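Local coordinates for protein putative SnoaL-like polyketide cyclase (Jannaschia sp., PDB 3KKG) that is of unproven function but, as a putative SnoaL-like polyketide cyclase of the NTF2 superfamily, probably acts on polyketide-type substrates, at residues R34-P39 / G122-M127; E13-L18 / T115-A120; G28-W33 / Q56-N61; P6-N11 / V78-D83; R42-S47 / E126-T131. One frame throughout, in Å; residues are numbered along the deposited sequence.

Contact 1 of 5, residues R34-P39 / G122-M127; sequences RETMTP and GQVIEM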
# COMPACT_ATOMS: atom_id res chain seq x y z
N ARG A 34 6.86 -13.06 18.17
CA ARG A 34 6.59 -12.94 19.60
C ARG A 34 7.58 -12.02 20.33
O ARG A 34 7.20 -11.36 21.29
CB ARG A 34 6.54 -14.30 20.27
CG ARG A 34 5.37 -15.13 19.80
CD ARG A 34 5.31 -16.49 20.45
NE ARG A 34 4.19 -17.28 19.91
CZ ARG A 34 4.32 -18.39 19.18
NH1 ARG A 34 5.50 -18.92 18.89
NH2 ARG A 34 3.23 -18.99 18.73
N GLU A 35 8.82 -11.96 19.87
CA GLU A 35 9.79 -11.03 20.46
C GLU A 35 9.72 -9.59 19.93
O GLU A 35 10.20 -8.66 20.57
CB GLU A 35 11.20 -11.57 20.35
CG GLU A 35 11.83 -11.70 19.00
CD GLU A 35 13.19 -12.43 19.10
OE1 GLU A 35 14.05 -11.96 19.87
OE2 GLU A 35 13.38 -13.50 18.46
N THR A 36 9.09 -9.40 18.78
CA THR A 36 9.03 -8.10 18.09
C THR A 36 7.73 -7.32 18.32
O THR A 36 7.70 -6.09 18.42
CB THR A 36 9.20 -8.38 16.56
OG1 THR A 36 10.49 -8.99 16.36
CG2 THR A 36 9.18 -7.10 15.74
N MSE A 37 6.61 -8.06 18.28
CA MSE A 37 5.27 -7.47 18.43
C MSE A 37 4.86 -7.47 19.91
O MSE A 37 5.28 -8.33 20.69
CB MSE A 37 4.21 -8.28 17.65
CG MSE A 37 4.10 -8.00 16.16
SE MSE A 37 5.65 -8.60 15.06
CE MSE A 37 4.75 -8.61 13.31
N THR A 38 3.98 -6.53 20.25
CA THR A 38 3.34 -6.50 21.58
C THR A 38 2.21 -7.53 21.61
O THR A 38 1.73 -7.99 20.59
CB THR A 38 2.77 -5.12 21.89
OG1 THR A 38 1.78 -4.78 20.92
CG2 THR A 38 3.91 -4.08 21.90
N PRO A 39 1.80 -7.95 22.81
CA PRO A 39 0.70 -8.93 22.91
C PRO A 39 -0.61 -8.47 22.27
O PRO A 39 -1.38 -9.28 21.75
CB PRO A 39 0.54 -9.10 24.43
CG PRO A 39 1.82 -8.60 24.99
CD PRO A 39 2.36 -7.57 24.12
N GLY A 122 9.88 0.66 20.91
CA GLY A 122 10.71 -0.38 20.31
C GLY A 122 10.03 -1.67 19.86
O GLY A 122 10.70 -2.55 19.35
N GLN A 123 8.72 -1.78 20.10
CA GLN A 123 7.95 -2.98 19.76
C GLN A 123 6.94 -2.60 18.68
O GLN A 123 6.46 -1.47 18.64
CB GLN A 123 7.22 -3.51 21.00
CG GLN A 123 8.06 -3.67 22.25
CD GLN A 123 7.24 -4.16 23.45
OE1 GLN A 123 6.85 -3.38 24.33
NE2 GLN A 123 6.98 -5.45 23.48
N VAL A 124 6.62 -3.55 17.81
CA VAL A 124 5.63 -3.34 16.78
C VAL A 124 4.22 -3.53 17.35
O VAL A 124 3.89 -4.59 17.94
CB VAL A 124 5.85 -4.31 15.60
CG1 VAL A 124 4.74 -4.17 14.55
CG2 VAL A 124 7.21 -4.11 14.96
N ILE A 125 3.40 -2.50 17.21
CA ILE A 125 2.00 -2.57 17.71
C ILE A 125 0.92 -2.74 16.63
O ILE A 125 -0.23 -3.11 16.95
CB ILE A 125 1.68 -1.36 18.60
CG1 ILE A 125 1.67 -0.03 17.82
CG2 ILE A 125 2.69 -1.27 19.76
CD1 ILE A 125 1.15 1.17 18.64
N GLU A 126 1.26 -2.41 15.40
CA GLU A 126 0.29 -2.52 14.32
C GLU A 126 1.02 -2.68 12.99
O GLU A 126 2.12 -2.12 12.79
CB GLU A 126 -0.60 -1.29 14.25
CG GLU A 126 -1.72 -1.42 13.20
CD GLU A 126 -2.73 -0.30 13.28
OE1 GLU A 126 -3.55 -0.32 14.20
OE2 GLU A 126 -2.59 0.62 12.43
N MSE A 127 0.42 -3.47 12.11
CA MSE A 127 0.91 -3.72 10.79
C MSE A 127 -0.26 -3.64 9.82
O MSE A 127 -1.24 -4.35 10.03
CB MSE A 127 1.54 -5.11 10.73
CG MSE A 127 2.11 -5.50 9.41
SE MSE A 127 2.91 -7.26 9.52
CE MSE A 127 1.33 -8.19 9.57
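As the chain leaves helix 29-36 it runs parallel to strand 123-131, with M37 bridged to V124 at a CA-CA separation of 4.5 Å. Two hydrogen bonds make the bridge, and V124 supplies both ends on its side. V124 N donates a hydrogen bond to T36 O at 2.8 Å, in the plane of that carbonyl, whereas T38 N reaches V124 O at 3.0 Å from 25° above the carbonyl plane.

M37, a selenomethionine, and V124 point to the same side of the sheet and lie side by side; the M37 chain bends at chi2 (69°), bringing its CE 4.4 Å from the SE of M127, also a selenomethionine. T36 CG2 rests 3.7 Å from V124 CG2, while T36 OG1 turns back to V32 O within its own helix. T38 has OG1 in the crowded position between N and carbonyl carbon, which leaves CG2 to cross Q123 at about a right angle, 3.5 Å from Q123 CB, with I125 CG2 alongside.

Polar grip is thus confined to the backbone. Two backbone hydrogen bonds set the register, and the side chains add apolar contact that ties the helix exit to the sheet.

Contact 2 of 5, residues E13-L18 / T115-A120; sequences ETVLRL and TLFTLA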
# COMPACT_ATOMS: atom_id res chain seq x y z
N GLU A 13 15.71 -1.51 12.05
CA GLU A 13 16.39 -2.78 12.29
C GLU A 13 15.42 -3.84 12.81
O GLU A 13 15.40 -5.02 12.37
CB GLU A 13 17.58 -2.58 13.22
CG GLU A 13 18.72 -1.74 12.60
CD GLU A 13 19.92 -1.55 13.54
OE1 GLU A 13 20.14 -2.42 14.40
OE2 GLU A 13 20.68 -0.58 13.35
N THR A 14 14.61 -3.45 13.77
CA THR A 14 13.61 -4.35 14.35
C THR A 14 12.61 -4.82 13.30
O THR A 14 12.34 -6.03 13.19
CB THR A 14 12.93 -3.68 15.54
OG1 THR A 14 13.91 -3.51 16.58
CG2 THR A 14 11.68 -4.46 16.05
N VAL A 15 12.06 -3.90 12.51
CA VAL A 15 11.10 -4.29 11.48
C VAL A 15 11.69 -5.18 10.40
O VAL A 15 11.08 -6.15 9.93
CB VAL A 15 10.45 -3.04 10.84
CG1 VAL A 15 9.83 -3.39 9.54
CG2 VAL A 15 9.50 -2.40 11.85
N LEU A 16 12.93 -4.88 9.99
CA LEU A 16 13.51 -5.64 8.89
C LEU A 16 13.74 -7.14 9.24
O LEU A 16 13.79 -8.00 8.34
CB LEU A 16 14.77 -4.98 8.32
CG LEU A 16 14.49 -3.82 7.38
CD1 LEU A 16 15.83 -3.13 7.00
CD2 LEU A 16 13.70 -4.25 6.15
N ARG A 17 13.85 -7.45 10.52
CA ARG A 17 13.94 -8.85 10.95
C ARG A 17 12.73 -9.64 10.49
O ARG A 17 12.83 -10.83 10.19
CB ARG A 17 14.08 -8.97 12.46
CG ARG A 17 15.31 -8.37 13.02
CD ARG A 17 15.51 -8.66 14.50
NE ARG A 17 15.63 -10.11 14.74
CZ ARG A 17 15.11 -10.77 15.77
NH1 ARG A 17 14.40 -10.15 16.70
NH2 ARG A 17 15.31 -12.07 15.87
N LEU A 18 11.58 -8.96 10.36
CA LEU A 18 10.36 -9.63 9.94
C LEU A 18 10.36 -10.05 8.48
O LEU A 18 9.51 -10.81 8.05
CB LEU A 18 9.15 -8.72 10.20
CG LEU A 18 8.95 -8.29 11.66
CD1 LEU A 18 7.87 -7.23 11.82
CD2 LEU A 18 8.64 -9.57 12.52
N THR A 115 4.06 -2.75 3.37
CA THR A 115 3.71 -3.03 4.76
C THR A 115 3.98 -1.79 5.56
O THR A 115 5.11 -1.25 5.46
CB THR A 115 4.48 -4.27 5.29
OG1 THR A 115 4.46 -5.31 4.27
CG2 THR A 115 3.90 -4.79 6.56
N LEU A 116 3.02 -1.38 6.37
CA LEU A 116 3.09 -0.12 7.09
C LEU A 116 3.04 -0.46 8.57
O LEU A 116 2.00 -0.92 9.09
CB LEU A 116 1.92 0.77 6.66
CG LEU A 116 1.89 1.01 5.14
CD1 LEU A 116 0.61 0.53 4.55
CD2 LEU A 116 2.12 2.44 4.81
N PHE A 117 4.15 -0.25 9.27
CA PHE A 117 4.28 -0.62 10.67
C PHE A 117 4.18 0.60 11.56
O PHE A 117 4.69 1.69 11.20
CB PHE A 117 5.67 -1.24 10.90
CG PHE A 117 5.85 -2.55 10.17
CD1 PHE A 117 5.53 -3.74 10.78
CD2 PHE A 117 6.43 -2.60 8.91
CE1 PHE A 117 5.72 -4.96 10.13
CE2 PHE A 117 6.63 -3.83 8.27
CZ PHE A 117 6.31 -5.01 8.90
N THR A 118 3.58 0.41 12.73
CA THR A 118 3.64 1.39 13.82
C THR A 118 4.30 0.71 15.00
O THR A 118 4.00 -0.46 15.32
CB THR A 118 2.24 1.84 14.21
OG1 THR A 118 1.57 2.30 13.03
CG2 THR A 118 2.27 3.00 15.21
N LEU A 119 5.24 1.43 15.61
CA LEU A 119 5.93 0.93 16.78
C LEU A 119 5.64 1.82 18.00
O LEU A 119 5.21 2.96 17.86
CB LEU A 119 7.44 0.85 16.53
CG LEU A 119 7.96 -0.08 15.42
CD1 LEU A 119 8.10 0.66 14.08
CD2 LEU A 119 9.26 -0.83 15.84
N ALA A 120 5.85 1.26 19.18
CA ALA A 120 5.83 2.02 20.43
C ALA A 120 6.90 1.44 21.33
O ALA A 120 6.92 0.22 21.53
CB ALA A 120 4.46 1.92 21.12
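L18 N has the firmest of the backbone bonds closed within segment 13-18, gripped by a single hydrogen bond to V15 O at 2.9 Å; R17 N beside it has two bonds, to E13 O and T14 O, but both are weak. None of these bonds crosses to strand 115-120, and T14 OG1 likewise stays at home, bound to Q10 O. V15 and L18, three residues apart, both point toward the strand.

The ring of F117 is the target of both. With CG anti to the carbonyl carbon and the ring turned across the chain (chi2 -90°), it meets V15 tip to tip. V15 CG1 hangs over one face, 3.8 Å from the ring centroid and 26° off the normal, displaced toward the CD2-CE2 rim in a CH-pi contact. L18 slides past in the opposite direction and brings CD1 within 3.6 Å of F117 CE1. The other methyl of V15, CG2, lies 4.0 Å from L119 CD1, where the two side chains cross obliquely. An alanine in place of F117 would remove the ring and would probably loosen the hold of both V15 and L18 on the strand.

V124, M127 and F19 also touch F117, so this ring lies in the core between helices and curved sheet that is characteristic of the NTF2-like alpha+beta fold.

Contact 3 of 5, residues G28-W33 / Q56-N61; sequences GWRDVW and QAIAFN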
# COMPACT_ATOMS: atom_id res chain seq x y z
N GLY A 28 10.84 -20.83 12.33
CA GLY A 28 11.11 -20.07 13.53
C GLY A 28 10.56 -18.67 13.55
O GLY A 28 10.73 -17.94 14.52
N TRP A 29 9.82 -18.29 12.50
CA TRP A 29 9.34 -16.93 12.40
C TRP A 29 8.42 -16.53 13.52
O TRP A 29 8.41 -15.37 13.93
CB TRP A 29 8.64 -16.70 11.04
CG TRP A 29 7.40 -17.48 10.78
CD1 TRP A 29 7.31 -18.70 10.20
CD2 TRP A 29 6.06 -17.08 11.08
NE1 TRP A 29 6.00 -19.11 10.12
CE2 TRP A 29 5.19 -18.13 10.65
CE3 TRP A 29 5.50 -15.97 11.70
CZ2 TRP A 29 3.79 -18.08 10.80
CZ3 TRP A 29 4.10 -15.90 11.82
CH2 TRP A 29 3.27 -16.95 11.38
N ARG A 30 7.65 -17.49 14.05
CA ARG A 30 6.69 -17.16 15.07
C ARG A 30 7.34 -16.58 16.28
O ARG A 30 6.83 -15.65 16.90
CB ARG A 30 5.84 -18.37 15.43
CG ARG A 30 4.87 -18.80 14.32
CD ARG A 30 4.14 -20.02 14.80
NE ARG A 30 3.13 -20.54 13.90
CZ ARG A 30 3.37 -21.24 12.79
NH1 ARG A 30 4.61 -21.47 12.39
NH2 ARG A 30 2.35 -21.72 12.09
N ASP A 31 8.47 -17.17 16.68
CA ASP A 31 9.16 -16.69 17.85
C ASP A 31 9.75 -15.31 17.61
O ASP A 31 9.81 -14.50 18.53
CB ASP A 31 10.22 -17.69 18.30
CG ASP A 31 9.61 -18.94 18.91
OD1 ASP A 31 8.50 -18.88 19.53
OD2 ASP A 31 10.26 -20.00 18.80
N VAL A 32 10.10 -15.00 16.35
CA VAL A 32 10.57 -13.65 16.01
C VAL A 32 9.39 -12.66 16.16
O VAL A 32 9.53 -11.56 16.69
CB VAL A 32 11.19 -13.56 14.58
CG1 VAL A 32 11.52 -12.08 14.21
CG2 VAL A 32 12.43 -14.45 14.45
N TRP A 33 8.22 -13.05 15.66
CA TRP A 33 7.04 -12.22 15.87
C TRP A 33 6.77 -12.00 17.37
O TRP A 33 6.49 -10.88 17.80
CB TRP A 33 5.82 -12.83 15.19
CG TRP A 33 5.72 -12.59 13.71
CD1 TRP A 33 6.71 -12.67 12.80
CD2 TRP A 33 4.54 -12.23 12.98
NE1 TRP A 33 6.25 -12.36 11.54
CE2 TRP A 33 4.92 -12.09 11.62
CE3 TRP A 33 3.21 -11.99 13.32
CZ2 TRP A 33 4.02 -11.75 10.62
CZ3 TRP A 33 2.32 -11.64 12.34
CH2 TRP A 33 2.72 -11.56 11.01
N GLN A 56 -3.38 -14.48 17.46
CA GLN A 56 -4.39 -14.40 16.38
C GLN A 56 -3.75 -13.91 15.09
O GLN A 56 -4.00 -14.45 14.00
CB GLN A 56 -5.52 -13.48 16.79
CG GLN A 56 -6.38 -14.03 17.96
CD GLN A 56 -5.86 -13.69 19.36
OE1 GLN A 56 -4.73 -13.25 19.54
NE2 GLN A 56 -6.68 -13.97 20.38
N ALA A 57 -2.91 -12.89 15.23
CA ALA A 57 -2.24 -12.35 14.06
C ALA A 57 -1.23 -13.34 13.46
O ALA A 57 -1.09 -13.47 12.24
CB ALA A 57 -1.54 -11.05 14.42
N ILE A 58 -0.51 -14.04 14.31
CA ILE A 58 0.35 -15.11 13.86
C ILE A 58 -0.41 -16.21 13.12
O ILE A 58 0.02 -16.68 12.08
CB ILE A 58 1.14 -15.72 15.08
CG1 ILE A 58 2.26 -14.77 15.51
CG2 ILE A 58 1.72 -17.13 14.77
CD1 ILE A 58 2.95 -15.23 16.80
N ALA A 59 -1.54 -16.63 13.68
CA ALA A 59 -2.38 -17.64 13.04
C ALA A 59 -2.82 -17.21 11.64
O ALA A 59 -2.82 -18.02 10.71
CB ALA A 59 -3.59 -17.94 13.92
N PHE A 60 -3.19 -15.95 11.50
CA PHE A 60 -3.63 -15.41 10.22
C PHE A 60 -2.45 -15.44 9.23
O PHE A 60 -2.60 -15.81 8.04
CB PHE A 60 -4.16 -13.98 10.41
CG PHE A 60 -4.62 -13.34 9.14
CD1 PHE A 60 -5.88 -13.56 8.67
CD2 PHE A 60 -3.77 -12.54 8.40
CE1 PHE A 60 -6.30 -12.96 7.48
CE2 PHE A 60 -4.19 -11.94 7.20
CZ PHE A 60 -5.44 -12.15 6.75
N ASN A 61 -1.26 -15.01 9.67
CA ASN A 61 -0.10 -15.05 8.78
C ASN A 61 0.21 -16.46 8.31
O ASN A 61 0.51 -16.68 7.14
CB ASN A 61 1.12 -14.44 9.51
CG ASN A 61 2.24 -14.05 8.58
OD1 ASN A 61 3.40 -14.46 8.78
ND2 ASN A 61 1.95 -13.17 7.70
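Two helices packed in a roughly antiparallel pair meet here: the short axes of 29-33 and 56-61 run at 146° to each other and approach to 10.8 Å. Two tryptophans from one helix take in I58 and N61 of the other. W29 has CG in the crowded position between N and carbonyl carbon. Its ring is sandwiched, with R30 CG over one face and N61 OD1 over the opposite face, 3.4 Å from W29 CZ3; I58 O comes in at the edge, near the ring plane, 3.3 Å from W29 CH2. In this NTF2-like fold the pair lies beside strand 41-45, whose F41 touches both W33 and A57. W29 CZ3 in turn sits over the face of W33. The amide of N61, 76° from the W29 ring, is only 30° from that of W33, and its OD1 lies 3.3 Å from W33 CZ2. W33 NE1 points elsewhere, to G22 O. I58 divides its branches, CG1 lying 3.7 Å from W33 CE3 and CG2 3.6 Å from R30 CG.

Contact 4 of 5, residues P6-N11 / V78-D83; sequences PIETQN and VTVEGD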
# COMPACT_ATOMS: atom_id res chain seq x y z
N PRO A 6 18.53 7.74 16.25
CA PRO A 6 18.73 6.44 16.87
C PRO A 6 17.47 5.60 16.97
O PRO A 6 17.52 4.40 16.74
CB PRO A 6 19.29 6.80 18.27
CG PRO A 6 19.95 8.10 18.07
CD PRO A 6 19.15 8.83 17.05
N ILE A 7 16.36 6.22 17.35
CA ILE A 7 15.12 5.45 17.49
C ILE A 7 14.66 4.99 16.11
O ILE A 7 14.19 3.85 15.94
CB ILE A 7 14.03 6.30 18.20
CG1 ILE A 7 14.35 6.46 19.67
CG2 ILE A 7 12.64 5.62 18.10
CD1 ILE A 7 13.60 7.58 20.31
N GLU A 8 14.75 5.89 15.12
CA GLU A 8 14.34 5.50 13.76
C GLU A 8 15.15 4.32 13.24
O GLU A 8 14.62 3.36 12.67
CB GLU A 8 14.48 6.68 12.80
CG GLU A 8 13.38 7.73 13.01
CD GLU A 8 13.56 8.95 12.11
OE1 GLU A 8 14.71 9.30 11.81
OE2 GLU A 8 12.56 9.60 11.76
N THR A 9 16.47 4.40 13.38
CA THR A 9 17.28 3.30 12.89
C THR A 9 16.99 1.98 13.65
O THR A 9 16.95 0.92 13.04
CB THR A 9 18.79 3.63 12.83
OG1 THR A 9 19.47 2.57 12.15
CG2 THR A 9 19.34 3.79 14.21
N GLN A 10 16.79 2.06 14.96
CA GLN A 10 16.44 0.84 15.70
C GLN A 10 15.07 0.30 15.29
O GLN A 10 14.89 -0.91 15.15
CB GLN A 10 16.50 1.05 17.20
CG GLN A 10 16.30 -0.27 17.97
CD GLN A 10 17.33 -1.35 17.59
OE1 GLN A 10 18.54 -1.17 17.85
NE2 GLN A 10 16.86 -2.45 16.99
N ASN A 11 14.14 1.22 15.00
CA ASN A 11 12.82 0.80 14.54
C ASN A 11 12.97 0.03 13.24
O ASN A 11 12.31 -1.01 13.03
CB ASN A 11 11.96 2.03 14.33
CG ASN A 11 11.32 2.55 15.63
OD1 ASN A 11 11.37 1.92 16.67
ND2 ASN A 11 10.68 3.74 15.51
N VAL A 78 12.72 1.19 2.10
CA VAL A 78 12.38 1.37 3.49
C VAL A 78 12.30 2.90 3.74
O VAL A 78 13.24 3.65 3.41
CB VAL A 78 13.41 0.78 4.42
CG1 VAL A 78 13.08 1.06 5.88
CG2 VAL A 78 13.57 -0.74 4.10
N THR A 79 11.20 3.33 4.30
CA THR A 79 10.99 4.72 4.67
C THR A 79 10.57 4.76 6.10
O THR A 79 9.54 4.17 6.47
CB THR A 79 9.96 5.33 3.73
OG1 THR A 79 10.54 5.43 2.43
CG2 THR A 79 9.47 6.76 4.18
N VAL A 80 11.27 5.53 6.92
CA VAL A 80 10.90 5.65 8.31
C VAL A 80 10.80 7.10 8.71
O VAL A 80 11.65 7.90 8.35
CB VAL A 80 11.93 4.91 9.26
CG1 VAL A 80 13.35 5.43 9.03
CG2 VAL A 80 11.55 5.05 10.74
N GLU A 81 9.76 7.42 9.49
CA GLU A 81 9.64 8.69 10.21
C GLU A 81 9.15 8.38 11.60
O GLU A 81 8.02 7.90 11.81
CB GLU A 81 8.70 9.64 9.51
CG GLU A 81 8.76 11.03 10.14
CD GLU A 81 7.93 12.07 9.47
OE1 GLU A 81 7.05 11.76 8.66
OE2 GLU A 81 8.11 13.25 9.87
N GLY A 82 10.01 8.60 12.56
CA GLY A 82 9.68 8.30 13.95
C GLY A 82 9.30 6.84 14.15
O GLY A 82 10.06 5.95 13.78
N ASP A 83 8.09 6.63 14.70
CA ASP A 83 7.60 5.29 14.99
C ASP A 83 6.78 4.65 13.83
O ASP A 83 6.08 3.67 14.02
CB ASP A 83 6.79 5.33 16.30
CG ASP A 83 7.67 5.34 17.51
OD1 ASP A 83 8.79 4.78 17.49
OD2 ASP A 83 7.23 5.89 18.55
O HOH W 1 9.99 2.74 18.88
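N11 and D83 cross obliquely, with amide and carboxylate planes 47° apart. The NH2 group of N11 serves two acceptors. N11 ND2 lies 2.9 Å from D83 OD1, meeting the lone pair anti to the other carboxylate oxygen, and also 2.9 Å from G82 O, which it approaches from 39° above the carbonyl plane. Both acceptors sit close to the plane of the N11 amide, so each of its two hydrogens can serve one of them. A water closes the group, donating to N11 OD1 and to D83 OD1, each at 2.7 Å.

One helical turn back, E8 stretches out beyond CG and sets its carboxylate end-on to the backbone: G82 N points at E8 OE2 at 2.9 Å, almost straight (174°), though the position of that oxygen is less certain. E8 OE1 is taken by S5 N, so the two oxygens are divided between helix start and turn. The root of the same side chain is apolar, E8 CB resting 3.9 Å from V80 CG2.

G82 and D83 have the backbone angles of a type II' turn, positive phi at G82 included, between strands 72-81 and 84-94. With E8 on its N-H and N11 on its carbonyl, G82 has its peptide groups held at both ends by the helix. The helix thus reads the turn largely through hydrogen bonds, and E8 is likely to stay ionised while it accepts two N-H groups.

Contact 5 of 5, residues R42-S47 / E126-T131; sequences RSIFHS and EMRYFT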
# COMPACT_ATOMS: atom_id res chain seq x y z
N ARG A 42 -1.96 -5.62 16.43
CA ARG A 42 -3.10 -5.66 15.49
C ARG A 42 -2.56 -5.73 14.06
O ARG A 42 -1.68 -4.96 13.68
CB ARG A 42 -3.90 -4.34 15.54
CG ARG A 42 -4.66 -4.12 16.79
CD ARG A 42 -4.94 -2.62 17.04
NE ARG A 42 -5.49 -1.96 15.86
CZ ARG A 42 -6.78 -1.88 15.54
NH1 ARG A 42 -7.72 -2.42 16.27
NH2 ARG A 42 -7.13 -1.23 14.45
N SER A 43 -3.15 -6.64 13.30
CA SER A 43 -2.81 -6.90 11.92
C SER A 43 -4.00 -6.50 11.04
O SER A 43 -5.15 -6.82 11.33
CB SER A 43 -2.50 -8.38 11.77
OG SER A 43 -2.13 -8.65 10.43
N ILE A 44 -3.72 -5.76 9.98
CA ILE A 44 -4.76 -5.25 9.10
C ILE A 44 -4.36 -5.66 7.68
O ILE A 44 -3.27 -5.28 7.20
CB ILE A 44 -4.88 -3.72 9.21
CG1 ILE A 44 -5.39 -3.32 10.60
CG2 ILE A 44 -5.81 -3.15 8.11
CD1 ILE A 44 -5.30 -1.82 10.90
N PHE A 45 -5.20 -6.48 7.05
CA PHE A 45 -4.92 -7.02 5.73
C PHE A 45 -5.83 -6.32 4.75
O PHE A 45 -7.04 -6.55 4.77
CB PHE A 45 -5.16 -8.52 5.76
CG PHE A 45 -4.83 -9.24 4.50
CD1 PHE A 45 -3.54 -9.49 4.17
CD2 PHE A 45 -5.82 -9.71 3.69
CE1 PHE A 45 -3.22 -10.25 3.05
CE2 PHE A 45 -5.51 -10.44 2.52
CZ PHE A 45 -4.21 -10.67 2.20
N HIS A 46 -5.30 -5.43 3.93
CA HIS A 46 -6.08 -4.63 3.00
C HIS A 46 -7.18 -3.90 3.82
O HIS A 46 -6.88 -3.19 4.77
CB HIS A 46 -6.59 -5.51 1.83
CG HIS A 46 -5.49 -6.10 1.02
ND1 HIS A 46 -4.85 -7.27 1.39
CD2 HIS A 46 -4.79 -5.63 -0.05
CE1 HIS A 46 -3.83 -7.49 0.56
NE2 HIS A 46 -3.78 -6.51 -0.31
N SER A 47 -8.46 -3.96 3.40
CA SER A 47 -9.54 -3.28 4.12
C SER A 47 -10.22 -4.20 5.13
O SER A 47 -11.23 -3.80 5.75
CB SER A 47 -10.61 -2.72 3.17
OG SER A 47 -11.35 -3.76 2.59
N GLU A 126 1.26 -2.41 15.40
CA GLU A 126 0.29 -2.52 14.32
C GLU A 126 1.02 -2.68 12.99
O GLU A 126 2.12 -2.12 12.79
CB GLU A 126 -0.60 -1.29 14.25
CG GLU A 126 -1.72 -1.42 13.20
CD GLU A 126 -2.73 -0.30 13.28
OE1 GLU A 126 -3.55 -0.32 14.20
OE2 GLU A 126 -2.59 0.62 12.43
N MSE A 127 0.42 -3.47 12.11
CA MSE A 127 0.91 -3.72 10.79
C MSE A 127 -0.26 -3.64 9.82
O MSE A 127 -1.24 -4.35 10.03
CB MSE A 127 1.54 -5.11 10.73
CG MSE A 127 2.11 -5.50 9.41
SE MSE A 127 2.91 -7.26 9.52
CE MSE A 127 1.33 -8.19 9.57
N ARG A 128 -0.17 -2.76 8.83
CA ARG A 128 -1.14 -2.65 7.76
C ARG A 128 -0.50 -3.12 6.48
O ARG A 128 0.69 -2.91 6.25
CB ARG A 128 -1.61 -1.20 7.58
CG ARG A 128 -2.25 -0.60 8.79
CD ARG A 128 -2.47 0.90 8.62
NE ARG A 128 -3.13 1.47 9.78
CZ ARG A 128 -3.71 2.66 9.72
NH1 ARG A 128 -3.74 3.37 8.60
NH2 ARG A 128 -4.28 3.16 10.82
N TYR A 129 -1.24 -3.81 5.64
CA TYR A 129 -0.71 -4.45 4.47
C TYR A 129 -1.53 -4.21 3.23
O TYR A 129 -2.74 -4.37 3.22
CB TYR A 129 -0.59 -5.98 4.74
CG TYR A 129 0.08 -6.70 3.61
CD1 TYR A 129 1.45 -6.61 3.45
CD2 TYR A 129 -0.63 -7.46 2.72
CE1 TYR A 129 2.07 -7.20 2.40
CE2 TYR A 129 0.01 -8.08 1.66
CZ TYR A 129 1.35 -7.96 1.52
OH TYR A 129 2.00 -8.55 0.45
N PHE A 130 -0.82 -4.04 2.11
CA PHE A 130 -1.43 -4.10 0.79
C PHE A 130 -0.52 -4.78 -0.21
O PHE A 130 0.68 -4.49 -0.25
CB PHE A 130 -1.70 -2.74 0.18
CG PHE A 130 -2.59 -1.85 0.98
CD1 PHE A 130 -2.11 -1.05 1.98
CD2 PHE A 130 -3.95 -1.73 0.67
CE1 PHE A 130 -2.97 -0.19 2.71
CE2 PHE A 130 -4.79 -0.88 1.36
CZ PHE A 130 -4.32 -0.13 2.36
N THR A 131 -1.08 -5.61 -1.08
CA THR A 131 -0.48 -6.01 -2.35
C THR A 131 -1.48 -5.80 -3.46
O THR A 131 -2.52 -5.22 -3.26
CB THR A 131 0.11 -7.41 -2.26
OG1 THR A 131 0.87 -7.69 -3.46
CG2 THR A 131 -0.95 -8.51 -2.12
O HOH W 2 -5.79 1.09 12.84
O HOH W 3 -4.23 -2.36 5.13
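E126 is held by two arginines. R42 NE donates to its OE1 at 3.0 Å, nearly straight (169°), along the anti lone pair and in the guanidinium plane; R128 NE reaches OE2 at 2.8 Å from above the carboxylate plane. A water linking E126 OE1, R42 NH2 and R128 NH2 completes the network. E52 pairs with R42, and E76 of the second subunit with R128. An alanine in place of E126 would remove the carboxylate and would probably leave R42 and R128 without the acid they share.

At the far end T131 N donates to H46 NE2 at 2.9 Å and 173°. Between these points runs a parallel ladder, with M127 N bonded to R42 O, I44 N to M127 O, and H46 N to Y129 O.

Packing surrounds it. I44 CD1 lies against E126 CD, 3.8 Å away. F45 and Y129 point the same way with planes 11° apart, yet are slid so far that the rings barely overlap, while H46 ND1 sits 3.3 Å above the centre of the F45 ring.

As an acceptor H46 NE2 likely lacks a proton, its longer contact with T131 O being weak, so a neutral imidazole protonated on ND1 would be favoured.

From the N terminus, contact 4 opens first: helix 6-16 reaches ahead to the turn at 78-83. The next part of that helix starts contact 2, whose loop closes on strand 108-120. Contact 3, joining 28-33 to 56-61, is short-range and nests inside both. Contact 1 leaves helix 29-36 for 122-127, and contact 5 goes from strand 41-45 to 126-131; both end on one strand, sharing E126 and M127. Contacts 1 and 5 each cross contacts 2, 3 and 4, and contact 2 crosses contact 4. Contacts 1, 2 and 4 tie helices or their ends to the sheet, contact 3 pairs helices and contact 5 strands; 2, 4 and 5 also touch the second subunit.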